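Local coordinates for phage-like element PBSX protein XepA (Bacillus subtilis subsp. subtilis str. 168, PDB 6I56), which is an exported protein of the defective prophage PBSX that does not seem to take part in host cell lysis and is found as five copies in the deposited assembly, at the interface of chains A and B. Coordinates in Å, arbitrary orientation; residue numbers count along the deposited sequence, not the author numbering. Chains: chain A/B, Phage-like element PBSX protein XepA.

The interface of chains A and B. Residues chain A 27-29; chain B 6-7, 9, 19-20, 32.
In A:Phe29 the first torsion (chi1 54°) sets CG between the backbone N and the carbonyl carbon, which swings the ring toward chain B, where its far end meets the aliphatic end of B:Lys20 and the backbone of B:Val19. A bend at chi2 (-61°) in B:Lys20 carries its amine past this ring, the two side chains running in opposite directions, to the carboxylate of A:Asp28. NZ of B:Lys20 donates to OD1 of A:Asp28 at 2.8 Å, a hydrogen bond that is also a salt bridge. The amine comes from above the carboxylate plane, while the amide N of A:Phe29 donates to the same oxygen from the opposite face, on the anti side, at 3.0 Å. OD1 is thus gripped from both faces, and the bond from its own strand would help to hold the carboxylate for the lysine. A water bridges the other oxygen of the carboxylate to the lysine, 2.7 Å from OD2 of A:Asp28 and 3.1 Å from NZ of B:Lys20; the nearby lysine, if charged, would be expected to favour a charged carboxylate.

Beside this polar pair, CZ of A:Phe29 lies 3.9 Å from CE of B:Lys20, and the carbonyl O of B:Val19 meets the phenyl edge in plane, 3.4 Å from CZ. CD of B:Pro9 touches CZ at the same end of the ring. At its root, CB of A:Phe29 rests over one face of the B:Tyr6 ring, toward the rim and 3.9 Å from CD1, with the two side chains crossing at about a right angle. CB of B:Tyr6 packs against the backbone of A:Asn27.

The patch joins the start of strand 28-35 in chain A to the N-terminal segment and strand 20-22 of chain B, with B:Pro32 of strand 28-35 at its border, and forms one part of the interface between two subunits of the deposited five-copy assembly, which the structure alone does not show to be the one in solution.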
# COMPACT_ATOMS: atom_id res chain seq x y z
N ASN A 27 -22.53 -29.82 -19.25
CA ASN A 27 -22.83 -29.45 -20.64
C ASN A 27 -21.91 -28.31 -21.07
O ASN A 27 -22.15 -27.72 -22.12
CB ASN A 27 -24.31 -29.09 -20.81
CG ASN A 27 -24.75 -27.91 -19.97
OD1 ASN A 27 -24.12 -27.51 -18.99
ND2 ASN A 27 -25.87 -27.35 -20.36
N ASP A 28 -20.83 -28.05 -20.33
CA ASP A 28 -19.80 -27.09 -20.77
C ASP A 28 -18.44 -27.77 -20.60
O ASP A 28 -18.36 -28.78 -19.83
CB ASP A 28 -19.96 -25.76 -20.05
CG ASP A 28 -19.46 -24.53 -20.81
OD1 ASP A 28 -18.77 -24.69 -21.89
OD2 ASP A 28 -19.75 -23.40 -20.31
N PHE A 29 -17.41 -27.24 -21.24
CA PHE A 29 -16.05 -27.80 -21.27
C PHE A 29 -15.03 -26.70 -21.00
O PHE A 29 -15.26 -25.52 -21.37
CB PHE A 29 -15.73 -28.42 -22.63
CG PHE A 29 -15.96 -27.48 -23.78
CD1 PHE A 29 -14.95 -26.63 -24.21
CD2 PHE A 29 -17.18 -27.41 -24.40
CE1 PHE A 29 -15.15 -25.78 -25.28
CE2 PHE A 29 -17.39 -26.54 -25.46
CZ PHE A 29 -16.37 -25.74 -25.91
N TYR B 6 -21.77 -31.81 -23.17
CA TYR B 6 -21.13 -30.69 -23.88
C TYR B 6 -20.89 -31.13 -25.33
O TYR B 6 -20.70 -32.33 -25.61
CB TYR B 6 -19.89 -30.22 -23.11
CG TYR B 6 -18.69 -31.14 -23.12
CD1 TYR B 6 -17.85 -31.21 -24.22
CD2 TYR B 6 -18.38 -31.94 -22.03
CE1 TYR B 6 -16.75 -32.05 -24.25
CE2 TYR B 6 -17.29 -32.79 -22.05
CZ TYR B 6 -16.46 -32.84 -23.16
OH TYR B 6 -15.38 -33.67 -23.22
N GLU B 7 -20.91 -30.18 -26.24
CA GLU B 7 -20.63 -30.44 -27.68
C GLU B 7 -19.69 -29.35 -28.20
O GLU B 7 -20.01 -28.18 -28.01
CB GLU B 7 -21.92 -30.45 -28.50
CG GLU B 7 -21.70 -30.96 -29.92
CD GLU B 7 -22.89 -31.62 -30.58
OE1 GLU B 7 -24.03 -31.21 -30.25
OE2 GLU B 7 -22.68 -32.53 -31.43
N PRO B 9 -18.40 -26.71 -30.63
CA PRO B 9 -18.95 -26.01 -31.80
C PRO B 9 -18.05 -26.17 -33.02
O PRO B 9 -16.91 -26.57 -32.88
CB PRO B 9 -18.98 -24.55 -31.33
CG PRO B 9 -17.84 -24.49 -30.36
CD PRO B 9 -17.93 -25.80 -29.60
N VAL B 19 -13.66 -24.38 -28.18
CA VAL B 19 -13.69 -22.89 -28.18
C VAL B 19 -15.12 -22.42 -27.95
O VAL B 19 -16.06 -23.22 -28.16
CB VAL B 19 -13.13 -22.32 -29.49
CG1 VAL B 19 -11.72 -22.80 -29.77
CG2 VAL B 19 -14.04 -22.61 -30.66
N LYS B 20 -15.26 -21.15 -27.61
CA LYS B 20 -16.53 -20.40 -27.56
C LYS B 20 -16.47 -19.26 -28.56
O LYS B 20 -15.42 -18.70 -28.79
CB LYS B 20 -16.73 -19.87 -26.14
CG LYS B 20 -16.96 -20.94 -25.11
CD LYS B 20 -18.24 -21.80 -25.37
CE LYS B 20 -18.36 -22.86 -24.28
NZ LYS B 20 -19.77 -23.22 -24.05
N PRO B 32 -11.72 -21.62 -23.71
CA PRO B 32 -11.88 -21.53 -22.27
C PRO B 32 -10.84 -22.43 -21.56
O PRO B 32 -10.70 -23.58 -21.95
CB PRO B 32 -13.28 -22.06 -21.96
CG PRO B 32 -13.94 -22.06 -23.27
CD PRO B 32 -12.87 -22.22 -24.34
O HOH W 1 -21.04 -21.56 -21.77